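Local coordinates for protein ATPase associated with various cellular activities, AAA_5 (Staphylothermus marinus, PDB 6N0S) that probably binds and hydrolyses ATP as the McrB motor of a restriction system, through parts beyond this N-terminal EVE-like domain, which is thought to bind nucleic acid, at residues Ser40-Arg43 / Gly44-Ser48; His67-Gly70 / Lys71-Ile74; Arg100-Phe103 / Leu104-Ile108; Arg125-Arg128 / Ser129-Phe132; Pro168-Pro171 / Glu172-Glu175. All coordinates share one frame; numbering follows the deposited sequence.

In the fold
The five contacts follow one another along the N-terminal, EVE-like domain of McrB. Contact 1 is a stretch of helix 39-52, which packs on strand 54-61 of the mixed five-stranded sheet. Contacts 2 and 5 reach that same sheet, at the start of strand 72-80 and the end of edge strand 166-169, their centres about 19 Å apart. Contact 3 closes helix 92-105, and contact 4 leads from helix 110-124 into strand 132-136 of the smaller antiparallel sheet. Centres are closest for contacts 1 and 5, about 16 Å, and about 33 Å apart for contacts 4 and 5. Contact 1 lies within a helix; the other four mark places where this PUA-like chain enters or leaves a helix or strand.

Contact 1: residues Ser40-Arg43 / Gly44-Ser48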
loop_
_atom_site.group_PDB
_atom_site.type_symbol
_atom_site.label_atom_id
_atom_site.label_comp_id
_atom_site.label_asym_id
_atom_site.label_seq_id
_atom_site.Cartn_x
_atom_site.Cartn_y
_atom_site.Cartn_z
ATOM N N SER A 40 -3.815 -1.851 13.533
ATOM C CA SER A 40 -4.955 -0.940 13.416
ATOM C C SER A 40 -5.190 -0.490 11.969
ATOM O O SER A 40 -6.331 -0.172 11.593
ATOM C CB SER A 40 -4.765 0.270 14.327
ATOM O OG SER A 40 -3.803 1.160 13.827
ATOM N N GLU A 41 -4.128 -0.422 11.164
ATOM C CA GLU A 41 -4.260 -0.084 9.737
ATOM C C GLU A 41 -4.970 -1.189 8.978
ATOM O O GLU A 41 -5.948 -0.947 8.257
ATOM C CB GLU A 41 -2.882 0.162 9.148
ATOM C CG GLU A 41 -2.225 1.428 9.715
ATOM C CD GLU A 41 -0.691 1.405 9.775
ATOM O OE1 GLU A 41 0.005 1.223 8.724
ATOM O OE2 GLU A 41 -0.179 1.615 10.901
ATOM N N TYR A 42 -4.508 -2.419 9.152
ATOM C CA TYR A 42 -5.220 -3.561 8.605
ATOM C C TYR A 42 -6.666 -3.596 9.077
ATOM O O TYR A 42 -7.590 -3.796 8.278
ATOM C CB TYR A 42 -4.489 -4.832 9.017
ATOM C CG TYR A 42 -5.113 -6.116 8.508
ATOM C CD1 TYR A 42 -5.522 -6.232 7.199
ATOM C CD2 TYR A 42 -5.258 -7.219 9.337
ATOM C CE1 TYR A 42 -6.069 -7.414 6.719
ATOM C CE2 TYR A 42 -5.784 -8.411 8.856
ATOM C CZ TYR A 42 -6.184 -8.495 7.542
ATOM O OH TYR A 42 -6.717 -9.665 7.053
ATOM N N ARG A 43 -6.892 -3.448 10.388
ATOM C CA ARG A 43 -8.262 -3.517 10.874
ATOM C C ARG A 43 -9.099 -2.395 10.263
ATOM O O ARG A 43 -10.222 -2.627 9.798
ATOM C CB ARG A 43 -8.271 -3.486 12.416
ATOM C CG ARG A 43 -9.563 -3.958 13.097
ATOM C CD ARG A 43 -9.295 -4.618 14.509
ATOM N NE ARG A 43 -8.271 -3.876 15.216
ATOM C CZ ARG A 43 -7.160 -4.377 15.732
ATOM N NH1 ARG A 43 -6.903 -5.664 15.700
ATOM N NH2 ARG A 43 -6.294 -3.559 16.297
ATOM N N GLY A 44 -8.551 -1.180 10.208
ATOM C CA GLY A 44 -9.279 -0.065 9.608
ATOM C C GLY A 44 -9.602 -0.262 8.138
ATOM O O GLY A 44 -10.715 0.032 7.683
ATOM N N ILE A 45 -8.629 -0.717 7.348
ATOM C CA ILE A 45 -8.927 -0.816 5.929
ATOM C C ILE A 45 -9.884 -1.981 5.664
ATOM O O ILE A 45 -10.776 -1.885 4.811
ATOM C CB ILE A 45 -7.618 -0.885 5.108
ATOM C CG1 ILE A 45 -7.886 -0.418 3.672
ATOM C CG2 ILE A 45 -7.032 -2.228 5.168
ATOM C CD1 ILE A 45 -6.584 0.023 2.913
ATOM N N ARG A 46 -9.740 -3.088 6.396
ATOM C CA ARG A 46 -10.686 -4.194 6.255
ATOM C C ARG A 46 -12.111 -3.742 6.568
ATOM O O ARG A 46 -13.052 -4.058 5.830
ATOM C CB ARG A 46 -10.281 -5.349 7.181
ATOM C CG ARG A 46 -10.467 -6.747 6.621
ATOM C CD ARG A 46 -9.884 -7.837 7.545
ATOM N NE ARG A 46 -10.515 -7.878 8.866
ATOM C CZ ARG A 46 -9.935 -7.504 10.010
ATOM N NH1 ARG A 46 -8.677 -7.055 10.034
ATOM N NH2 ARG A 46 -10.615 -7.590 11.145
ATOM N N TYR A 47 -12.289 -2.986 7.652
ATOM C CA TYR A 47 -13.616 -2.507 8.020
ATOM C C TYR A 47 -14.125 -1.475 7.015
ATOM O O TYR A 47 -15.328 -1.437 6.709
ATOM C CB TYR A 47 -13.575 -1.930 9.436
ATOM C CG TYR A 47 -14.898 -1.394 9.929
ATOM C CD1 TYR A 47 -15.966 -2.244 10.194
ATOM C CD2 TYR A 47 -15.080 -0.037 10.128
ATOM C CE1 TYR A 47 -17.191 -1.749 10.651
ATOM C CE2 TYR A 47 -16.287 0.470 10.580
ATOM C CZ TYR A 47 -17.342 -0.392 10.841
ATOM O OH TYR A 47 -18.536 0.131 11.278
ATOM N N SER A 48 -13.223 -0.654 6.471
ATOM C CA SER A 48 -13.615 0.297 5.441
ATOM C C SER A 48 -14.104 -0.427 4.192
ATOM O O SER A 48 -15.085 -0.014 3.561
ATOM C CB SER A 48 -12.434 1.212 5.084
ATOM O OG SER A 48 -12.029 2.047 6.185
#
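Arg46 reaches over one face of the Tyr42 ring, one helical turn earlier in the chain, and makes a cation-pi contact with it. Arg46 CZ stands 4.7 Å from the centroid of the Tyr42 ring, 22° off the ring normal. The guanidinium does not lie flat, however: its plane is turned 56° from that of the ring, and one amino group dips toward the rim, with Arg46 NH1 3.4 Å from Tyr42 CE2. The aliphatic part of the chain passes over the phenol end, where Arg46 CD comes to 3.7 Å from Tyr42 OH. A bend at chi3 (61°) in the outer chain of Arg46 brings the cation back across the ring. The ring itself is positioned from outside the two segments, its hydroxyl bonded to Glu89 and its plane stacked with Phe133. Arg43 takes its charge elsewhere, giving its NE hydrogen to Lys5 O, and Arg43 NE stays 6.0 Å from Arg46 NH2. Under these side chains the helical bonds continue, Arg46 N to Tyr42 O at 2.9 Å. Ser48 adds a bond of its own: Ser48 OG lies 2.8 Å from Gly44 O, which it reaches from the face opposite Ser48 N. Ile45 meanwhile rests on Leu55 and Ile57 of strand 54-61. This is an i,i+4 aromatic-arginine pair on a helix packed against the central sheet of a PUA-like fold.

Contact 2: residues His67-Gly70 / Lys71-Ile74; sequences HDLG and KTFI
Between Leu69 and Thr72 the backbone passes from loop into strand 72-80 through a left-handed Lys71 (phi 51°), and two residues, Lys71 and Thr72, stand opposite the single Ile61 of strand 54-61. Thr72 turns its CB toward the preceding loop and grips it with its hydroxyl, Thr72 OG1 donating to Leu69 O over 3.1 Å. The bond comes in tilted 31° from the carbonyl plane of Leu69. It depends on the chi1 of Thr72, 90°, which sets OG1 between its own backbone N and carbonyl carbon, on the side of the Leu69 carbonyl. The hydroxyl also sits beside the side chain of the residue it binds, with Thr72 OG1 4.1 Å from Leu69 CB. Two residues further on, Ile74 points to the same side as Thr72 and adds a loose apolar contact, Leu69 CB to Ile74 CG2 at 4.4 Å. Leu69 thus receives a hydroxyl at its carbonyl and a methyl branch at its CB. Both Leu69 and Thr72 continue onto Pro146 of strand 138-148, while Ile74 packs on Tyr140 of that strand. The loop is steadied from its other end by Ser66, whose OG accepts from the backbone nitrogens of Asp68 and Leu69. Lys71 turns away and touches Tyr60 and Tyr149. The arrangement is a G1 beta bulge at the start of strand 72-80, where it enters the sheet antiparallel to strand 54-61.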
loop_
_atom_site.group_PDB
_atom_site.type_symbol
_atom_site.label_atom_id
_atom_site.label_comp_id
_atom_site.label_asym_id
_atom_site.label_seq_id
_atom_site.Cartn_x
_atom_site.Cartn_y
_atom_site.Cartn_z
ATOM N N HIS A 67 15.146 7.948 -5.903
ATOM C CA HIS A 67 15.945 9.173 -5.963
ATOM C C HIS A 67 15.236 10.292 -6.720
ATOM O O HIS A 67 15.433 11.472 -6.401
ATOM C CB HIS A 67 17.294 8.882 -6.614
ATOM C CG HIS A 67 17.217 7.864 -7.706
ATOM N ND1 HIS A 67 17.154 6.511 -7.453
ATOM C CD2 HIS A 67 17.155 7.999 -9.051
ATOM C CE1 HIS A 67 17.076 5.854 -8.597
ATOM N NE2 HIS A 67 17.076 6.734 -9.583
ATOM N N ASP A 68 14.407 9.947 -7.707
ATOM C CA ASP A 68 13.746 10.937 -8.553
ATOM C C ASP A 68 12.269 11.115 -8.240
ATOM O O ASP A 68 11.719 12.188 -8.497
ATOM C CB ASP A 68 13.887 10.552 -10.034
ATOM C CG ASP A 68 15.333 10.606 -10.525
ATOM O OD1 ASP A 68 16.085 11.516 -10.097
ATOM O OD2 ASP A 68 15.715 9.735 -11.341
ATOM N N LEU A 69 11.614 10.091 -7.704
ATOM C CA LEU A 69 10.209 10.182 -7.340
ATOM C C LEU A 69 10.004 10.206 -5.826
ATOM O O LEU A 69 8.888 9.972 -5.341
ATOM C CB LEU A 69 9.444 9.024 -7.992
ATOM C CG LEU A 69 9.474 9.039 -9.531
ATOM C CD1 LEU A 69 8.914 7.745 -10.128
ATOM C CD2 LEU A 69 8.707 10.253 -10.097
ATOM N N GLY A 70 11.055 10.517 -5.068
ATOM C CA GLY A 70 10.900 10.625 -3.628
ATOM C C GLY A 70 9.881 11.687 -3.244
ATOM O O GLY A 70 9.764 12.731 -3.884
ATOM N N LYS A 71 9.143 11.420 -2.172
ATOM C CA LYS A 71 8.118 12.332 -1.669
ATOM C C LYS A 71 7.166 12.768 -2.781
ATOM O O LYS A 71 7.003 13.952 -3.069
ATOM C CB LYS A 71 8.754 13.552 -1.001
ATOM C CG LYS A 71 9.403 13.264 0.345
ATOM C CD LYS A 71 10.046 14.510 0.940
ATOM C CE LYS A 71 9.917 14.531 2.453
ATOM N NZ LYS A 71 8.482 14.583 2.833
ATOM N N THR A 72 6.516 11.781 -3.405
ATOM C CA THR A 72 5.530 12.085 -4.436
ATOM C C THR A 72 4.445 11.023 -4.413
ATOM O O THR A 72 4.673 9.873 -4.021
ATOM C CB THR A 72 6.169 12.192 -5.855
ATOM O OG1 THR A 72 6.179 10.920 -6.499
ATOM C CG2 THR A 72 7.588 12.657 -5.755
ATOM N N PHE A 73 3.252 11.435 -4.819
ATOM C CA PHE A 73 2.162 10.511 -5.063
ATOM C C PHE A 73 2.229 10.153 -6.539
ATOM O O PHE A 73 2.155 11.041 -7.390
ATOM C CB PHE A 73 0.821 11.142 -4.685
ATOM C CG PHE A 73 0.775 11.620 -3.265
ATOM C CD1 PHE A 73 1.210 12.885 -2.941
ATOM C CD2 PHE A 73 0.325 10.800 -2.266
ATOM C CE1 PHE A 73 1.192 13.342 -1.633
ATOM C CE2 PHE A 73 0.288 11.253 -0.928
ATOM C CZ PHE A 73 0.745 12.508 -0.626
ATOM N N ILE A 74 2.361 8.870 -6.848
ATOM C CA ILE A 74 2.648 8.480 -8.223
ATOM C C ILE A 74 1.439 7.938 -8.985
ATOM O O ILE A 74 1.461 7.917 -10.220
ATOM C CB ILE A 74 3.813 7.461 -8.294
ATOM C CG1 ILE A 74 3.457 6.141 -7.593
ATOM C CG2 ILE A 74 5.119 8.101 -7.764
ATOM C CD1 ILE A 74 4.490 5.038 -7.910
#

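Contact 3: residues Arg100-Phe103 / Leu104-Ile108; sequences RKIF and LDNGI
A Schellman motif ends helix 92-105, with Phe103 and Ile108 as its two signature partners and Gly107, at a phi of 86°, as the C-prime residue. Its crossed bonds are Ile108 N to Phe103 O, 3.1 Å, and Gly107 N to Leu104 O, 3.0 Å. Phe103 O is gripped twice, because Asn106 N also donates to it, at 3.0 Å and from the opposite face of the carbonyl plane. The apolar contact that usually accompanies this motif is present: Ile108 turns back toward the helix and sets its CD1 4.0 Å from Phe103 CB. Beyond it the Phe103 ring runs into the interior, edge-to-face with Tyr116 of helix 110-124, while Ile108 rests on the loop at Asp25 and His26. Two further pairs join successive turns. Lys101 NZ forms a salt bridge with Asp105 OD2, 3.0 Å away, on the syn lone pair of that oxygen, and a twist at chi4 (47°) curls the ammonium back to reach it. Arg100 and Leu104 run side by side, with Arg100 CG 3.7 Å from Leu104 CD1; both meet Ile113 of helix 110-124, and the charged end of Arg100 reaches Asp114. Asn106 lies alongside Ile102 and uses its side-chain amide to occupy a carbonyl of the final turn: Asn106 ND2 donates to Ile102 O at 2.8 Å, almost straight at 172°, with the acceptor close to the amide plane.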
loop_
_atom_site.group_PDB
_atom_site.type_symbol
_atom_site.label_atom_id
_atom_site.label_comp_id
_atom_site.label_asym_id
_atom_site.label_seq_id
_atom_site.Cartn_x
_atom_site.Cartn_y
_atom_site.Cartn_z
ATOM N N ARG A 100 5.360 -13.459 -5.712
ATOM C CA ARG A 100 6.268 -13.708 -6.848
ATOM C C ARG A 100 5.479 -14.058 -8.106
ATOM O O ARG A 100 5.779 -13.567 -9.208
ATOM C CB ARG A 100 7.257 -14.830 -6.501
ATOM C CG ARG A 100 8.198 -15.281 -7.702
ATOM C CD ARG A 100 9.320 -16.253 -7.245
ATOM N NE ARG A 100 10.261 -15.649 -6.305
ATOM C CZ ARG A 100 11.335 -14.942 -6.621
ATOM N NH1 ARG A 100 11.678 -14.734 -7.893
ATOM N NH2 ARG A 100 12.073 -14.436 -5.640
ATOM N N LYS A 101 4.460 -14.910 -7.969
ATOM C CA LYS A 101 3.613 -15.227 -9.112
ATOM C C LYS A 101 2.918 -13.984 -9.641
ATOM O O LYS A 101 2.899 -13.737 -10.852
ATOM C CB LYS A 101 2.602 -16.307 -8.734
ATOM C CG LYS A 101 1.525 -16.539 -9.781
ATOM C CD LYS A 101 0.718 -17.796 -9.457
ATOM C CE LYS A 101 -0.627 -17.809 -10.163
ATOM N NZ LYS A 101 -0.502 -17.463 -11.615
ATOM N N ILE A 102 2.341 -13.173 -8.756
ATOM C CA ILE A 102 1.662 -11.972 -9.236
ATOM C C ILE A 102 2.647 -11.050 -9.947
ATOM O O ILE A 102 2.340 -10.485 -11.006
ATOM C CB ILE A 102 0.947 -11.256 -8.077
ATOM C CG1 ILE A 102 -0.220 -12.095 -7.593
ATOM C CG2 ILE A 102 0.423 -9.929 -8.546
ATOM C CD1 ILE A 102 -0.730 -11.738 -6.198
ATOM N N PHE A 103 3.834 -10.847 -9.368
ATOM C CA PHE A 103 4.761 -9.903 -9.979
ATOM C C PHE A 103 5.273 -10.437 -11.333
ATOM O O PHE A 103 5.377 -9.676 -12.306
ATOM C CB PHE A 103 5.920 -9.602 -9.007
ATOM C CG PHE A 103 5.523 -8.859 -7.717
ATOM C CD1 PHE A 103 4.262 -8.301 -7.524
ATOM C CD2 PHE A 103 6.458 -8.712 -6.708
ATOM C CE1 PHE A 103 3.946 -7.630 -6.324
ATOM C CE2 PHE A 103 6.160 -8.045 -5.531
ATOM C CZ PHE A 103 4.909 -7.499 -5.341
ATOM N N LEU A 104 5.572 -11.744 -11.426
ATOM C CA LEU A 104 6.020 -12.317 -12.714
ATOM C C LEU A 104 4.935 -12.195 -13.772
ATOM O O LEU A 104 5.210 -11.782 -14.902
ATOM C CB LEU A 104 6.436 -13.795 -12.570
ATOM C CG LEU A 104 7.749 -14.122 -11.826
ATOM C CD1 LEU A 104 7.814 -15.599 -11.374
ATOM C CD2 LEU A 104 8.992 -13.767 -12.636
ATOM N N ASP A 105 3.683 -12.494 -13.415
ATOM C CA ASP A 105 2.588 -12.349 -14.371
ATOM C C ASP A 105 2.369 -10.912 -14.818
ATOM O O ASP A 105 1.636 -10.698 -15.791
ATOM C CB ASP A 105 1.271 -12.880 -13.792
ATOM C CG ASP A 105 1.311 -14.384 -13.518
ATOM O OD1 ASP A 105 2.370 -15.021 -13.746
ATOM O OD2 ASP A 105 0.284 -14.927 -13.056
ATOM N N ASN A 106 2.974 -9.927 -14.151
ATOM C CA ASN A 106 2.833 -8.522 -14.523
ATOM C C ASN A 106 4.100 -7.987 -15.160
ATOM O O ASN A 106 4.244 -6.771 -15.335
ATOM C CB ASN A 106 2.416 -7.689 -13.295
ATOM C CG ASN A 106 0.936 -7.787 -13.029
ATOM O OD1 ASN A 106 0.177 -6.982 -13.533
ATOM N ND2 ASN A 106 0.507 -8.830 -12.327
ATOM N N GLY A 107 5.008 -8.878 -15.549
ATOM C CA GLY A 107 6.156 -8.503 -16.334
ATOM C C GLY A 107 7.344 -8.033 -15.544
ATOM O O GLY A 107 8.295 -7.522 -16.144
ATOM N N ILE A 108 7.318 -8.151 -14.214
ATOM C CA ILE A 108 8.493 -7.811 -13.423
ATOM C C ILE A 108 9.479 -8.965 -13.484
ATOM O O ILE A 108 9.103 -10.132 -13.335
ATOM C CB ILE A 108 8.102 -7.503 -11.972
ATOM C CG1 ILE A 108 7.075 -6.360 -11.951
ATOM C CG2 ILE A 108 9.363 -7.137 -11.186
ATOM C CD1 ILE A 108 6.618 -5.959 -10.574
#

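Contact 4: residues Arg125-Arg128 / Ser129-Phe132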
loop_
_atom_site.group_PDB
_atom_site.type_symbol
_atom_site.label_atom_id
_atom_site.label_comp_id
_atom_site.label_asym_id
_atom_site.label_seq_id
_atom_site.Cartn_x
_atom_site.Cartn_y
_atom_site.Cartn_z
ATOM N N ARG A 125 12.013 -8.940 9.197
ATOM C CA ARG A 125 12.493 -10.134 9.898
ATOM C C ARG A 125 11.359 -11.023 10.404
ATOM O O ARG A 125 11.134 -11.122 11.611
ATOM C CB ARG A 125 13.408 -9.720 11.050
ATOM C CG ARG A 125 14.537 -8.786 10.585
ATOM C CD ARG A 125 15.418 -8.290 11.713
ATOM N NE ARG A 125 14.736 -7.324 12.572
ATOM C CZ ARG A 125 14.557 -6.039 12.275
ATOM N NH1 ARG A 125 15.014 -5.534 11.134
ATOM N NH2 ARG A 125 13.916 -5.249 13.118
ATOM N N PRO A 126 10.649 -11.709 9.520
ATOM C CA PRO A 126 9.557 -12.567 9.964
ATOM C C PRO A 126 10.065 -13.752 10.763
ATOM O O PRO A 126 11.207 -14.184 10.638
ATOM C CB PRO A 126 8.915 -13.036 8.654
ATOM C CG PRO A 126 9.458 -12.138 7.606
ATOM C CD PRO A 126 10.823 -11.777 8.066
ATOM N N SER A 127 9.174 -14.283 11.581
ATOM C CA SER A 127 9.351 -15.560 12.236
ATOM C C SER A 127 8.326 -16.534 11.678
ATOM O O SER A 127 7.403 -16.148 10.952
ATOM C CB SER A 127 9.189 -15.412 13.746
ATOM O OG SER A 127 7.816 -15.278 14.099
ATOM N N ARG A 128 8.482 -17.804 12.051
ATOM C CA ARG A 128 7.616 -18.849 11.515
ATOM C C ARG A 128 6.156 -18.600 11.866
ATOM O O ARG A 128 5.261 -18.981 11.102
ATOM C CB ARG A 128 8.058 -20.223 12.034
ATOM C CG ARG A 128 9.580 -20.379 12.179
ATOM C CD ARG A 128 10.073 -21.831 12.038
ATOM N NE ARG A 128 11.503 -21.866 11.698
ATOM C CZ ARG A 128 11.993 -21.607 10.485
ATOM N NH1 ARG A 128 11.171 -21.299 9.490
ATOM N NH2 ARG A 128 13.306 -21.649 10.263
ATOM N N SER A 129 5.897 -17.967 13.011
ATOM C CA SER A 129 4.540 -17.703 13.455
ATOM C C SER A 129 3.941 -16.419 12.884
ATOM O O SER A 129 2.711 -16.272 12.886
ATOM C CB SER A 129 4.515 -17.621 14.987
ATOM O OG SER A 129 5.727 -17.056 15.462
ATOM N N ASP A 130 4.761 -15.487 12.405
ATOM C CA ASP A 130 4.232 -14.198 11.969
ATOM C C ASP A 130 3.266 -14.394 10.811
ATOM O O ASP A 130 3.513 -15.193 9.906
ATOM C CB ASP A 130 5.366 -13.260 11.555
ATOM C CG ASP A 130 6.229 -12.818 12.728
ATOM O OD1 ASP A 130 5.782 -12.967 13.874
ATOM O OD2 ASP A 130 7.350 -12.308 12.501
ATOM N N ARG A 131 2.167 -13.651 10.842
ATOM C CA ARG A 131 1.118 -13.704 9.840
ATOM C C ARG A 131 1.068 -12.412 9.039
ATOM O O ARG A 131 1.374 -11.328 9.550
ATOM C CB ARG A 131 -0.258 -13.902 10.481
ATOM C CG ARG A 131 -0.300 -14.913 11.614
ATOM C CD ARG A 131 0.054 -16.288 11.096
ATOM N NE ARG A 131 -0.902 -16.695 10.067
ATOM C CZ ARG A 131 -0.676 -17.631 9.155
ATOM N NH1 ARG A 131 0.490 -18.263 9.114
ATOM N NH2 ARG A 131 -1.611 -17.915 8.266
ATOM N N PHE A 132 0.560 -12.533 7.822
ATOM C CA PHE A 132 0.620 -11.498 6.798
ATOM C C PHE A 132 -0.753 -11.322 6.171
ATOM O O PHE A 132 -1.484 -12.296 5.995
ATOM C CB PHE A 132 1.664 -11.870 5.712
ATOM C CG PHE A 132 3.057 -11.753 6.185
ATOM C CD1 PHE A 132 3.671 -12.796 6.862
ATOM C CD2 PHE A 132 3.746 -10.586 5.995
ATOM C CE1 PHE A 132 4.940 -12.654 7.358
ATOM C CE2 PHE A 132 5.046 -10.449 6.470
ATOM C CZ PHE A 132 5.632 -11.473 7.158
HETATM O O HOH W 1 5.730 -16.353 8.858
#
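Ser129 meets Ser127 through their hydroxyls, which share a hydrogen bond of 3.1 Å between Ser129 OG and Ser127 OG. Both residues belong to a type I beta turn from Ser127 to Asp130, in the loop between helix 110-124 and strand 132-136. Asp130, the next residue, closes the turn in two ways. Its backbone answers the first residue, Asp130 N to Ser127 O at 3.1 Å, and its side chain folds back, with CG beside the backbone N (chi1 -68°), to take the backbone N-H of Ser127. Asp130 OD2 accepts from Ser127 N at 2.8 Å, the N-H arriving from well above the carboxylate plane, 62° out of it. The same oxygen lies 3.4 Å from Pro126 CA. The other carboxylate oxygen has a weak, long ion pair with Lys36. On the backbone side, a water sits 2.7 Å from both Ser127 O and Asp130 O and bridges the mouth of the turn. Past the turn, Phe132 presents the edge of its ring to Pro126, with Phe132 CZ 3.9 Å from Pro126 CG, the two side chains crossing at about a right angle. Phe132 goes on to Trp32, Ile95 and Ile124, and Pro126 to Trp92. The buried Asp130 carboxylate is held chiefly by the N-H of Ser127, with the Lys36 charge only a weak, distant help; such surroundings would be consistent with an ionised Asp130.

Contact 5: residues Pro168-Pro171 / Glu172-Glu175; sequences PIRP and EDYE
The start of helix 171-178 is capped where edge strand 166-169 gives way to it, with Arg170 at the N-cap position and Asp173 three residues on. Asp173 folds back and holds Arg170 twice through one oxygen: Asp173 OD2 accepts from Arg170 N and from Arg170 NE, each at 3.0 Å and both from the same face of the carboxylate. The NE bond comes on the syn side, and the guanidinium and carboxylate planes are 56° apart. A weak, strongly bent bond of 2.7 Å joins Arg170 NH2 to Asp173 OD1 and, with the NE bond, makes the Arg170-Asp173 salt bridge. The aspartate at the third helical position accepting from the N-cap N-H is one half of a capping box. A helical bond follows, Tyr174 N to Arg170 O at 3.2 Å. Glu172 completes a salt-bridge network by curling its carboxylate over one face of the guanidinium. Glu172 OE1 lies 3.2 Å from Arg170 NH1 but well out of the guanidinium plane, so only the charges attract. Beneath the polar cap, Ile169 bridges strand and helix, with Ile169 CB 3.9 Å from Asp173 CB and Ile169 CD1 4.2 Å from Tyr174 CB. Tyr174 then runs to the sheet, stacked with Tyr12 and hydrogen-bonded through its hydroxyl to Glu76.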
loop_
_atom_site.group_PDB
_atom_site.type_symbol
_atom_site.label_atom_id
_atom_site.label_comp_id
_atom_site.label_asym_id
_atom_site.label_seq_id
_atom_site.Cartn_x
_atom_site.Cartn_y
_atom_site.Cartn_z
ATOM N N PRO A 168 -5.567 6.483 6.333
ATOM C CA PRO A 168 -6.814 7.004 5.778
ATOM C C PRO A 168 -6.665 8.472 5.441
ATOM O O PRO A 168 -5.957 9.202 6.132
ATOM C CB PRO A 168 -7.797 6.805 6.952
ATOM C CG PRO A 168 -6.952 7.069 8.126
ATOM C CD PRO A 168 -5.581 6.534 7.806
ATOM N N ILE A 169 -7.351 8.911 4.377
ATOM C CA ILE A 169 -7.465 10.336 4.068
ATOM C C ILE A 169 -8.928 10.710 3.805
ATOM O O ILE A 169 -9.792 9.872 3.523
ATOM C CB ILE A 169 -6.560 10.768 2.863
ATOM C CG1 ILE A 169 -6.939 10.033 1.581
ATOM C CG2 ILE A 169 -5.111 10.524 3.193
ATOM C CD1 ILE A 169 -6.214 10.560 0.236
ATOM N N ARG A 170 -9.205 11.981 3.900
ATOM C CA ARG A 170 -10.589 12.417 3.735
ATOM C C ARG A 170 -10.974 12.448 2.257
ATOM O O ARG A 170 -10.096 12.475 1.386
ATOM C CB ARG A 170 -10.759 13.801 4.319
ATOM C CG ARG A 170 -10.423 13.885 5.818
ATOM C CD ARG A 170 -10.402 15.355 6.278
ATOM N NE ARG A 170 -9.234 16.014 5.690
ATOM C CZ ARG A 170 -9.043 17.330 5.614
ATOM N NH1 ARG A 170 -9.956 18.175 6.110
ATOM N NH2 ARG A 170 -7.922 17.795 5.044
ATOM N N PRO A 171 -12.280 12.447 1.939
ATOM C CA PRO A 171 -12.654 12.518 0.508
ATOM C C PRO A 171 -12.077 13.728 -0.193
ATOM O O PRO A 171 -11.621 13.625 -1.334
ATOM C CB PRO A 171 -14.189 12.544 0.539
ATOM C CG PRO A 171 -14.550 11.738 1.783
ATOM C CD PRO A 171 -13.430 12.069 2.789
ATOM N N GLU A 172 -12.035 14.870 0.482
ATOM C CA GLU A 172 -11.503 16.068 -0.137
ATOM C C GLU A 172 -9.987 15.992 -0.317
ATOM O O GLU A 172 -9.436 16.674 -1.192
ATOM C CB GLU A 172 -11.922 17.280 0.706
ATOM C CG GLU A 172 -11.439 17.240 2.123
ATOM C CD GLU A 172 -12.509 16.829 3.141
ATOM O OE1 GLU A 172 -12.444 17.396 4.254
ATOM O OE2 GLU A 172 -13.380 15.946 2.846
ATOM N N ASP A 173 -9.283 15.187 0.492
ATOM C CA ASP A 173 -7.843 15.044 0.294
ATOM C C ASP A 173 -7.562 14.208 -0.945
ATOM O O ASP A 173 -6.636 14.507 -1.701
ATOM C CB ASP A 173 -7.161 14.395 1.508
ATOM C CG ASP A 173 -7.414 15.143 2.804
ATOM O OD1 ASP A 173 -7.574 16.379 2.738
ATOM O OD2 ASP A 173 -7.459 14.481 3.869
ATOM N N TYR A 174 -8.343 13.146 -1.144
ATOM C CA TYR A 174 -8.313 12.384 -2.388
ATOM C C TYR A 174 -8.524 13.283 -3.605
ATOM O O TYR A 174 -7.731 13.270 -4.546
ATOM C CB TYR A 174 -9.385 11.295 -2.347
ATOM C CG TYR A 174 -9.505 10.628 -3.670
ATOM C CD1 TYR A 174 -8.605 9.619 -4.048
ATOM C CD2 TYR A 174 -10.470 11.033 -4.584
ATOM C CE1 TYR A 174 -8.686 9.023 -5.283
ATOM C CE2 TYR A 174 -10.550 10.444 -5.837
ATOM C CZ TYR A 174 -9.658 9.444 -6.179
ATOM O OH TYR A 174 -9.763 8.857 -7.416
ATOM N N GLU A 175 -9.605 14.060 -3.607
ATOM C CA GLU A 175 -9.873 14.954 -4.724
ATOM C C GLU A 175 -8.749 15.948 -4.925
ATOM O O GLU A 175 -8.435 16.310 -6.069
ATOM C CB GLU A 175 -11.199 15.690 -4.500
ATOM C CG GLU A 175 -12.400 14.785 -4.579
ATOM C CD GLU A 175 -13.700 15.530 -4.850
ATOM O OE1 GLU A 175 -13.817 16.720 -4.473
ATOM O OE2 GLU A 175 -14.625 14.902 -5.418
#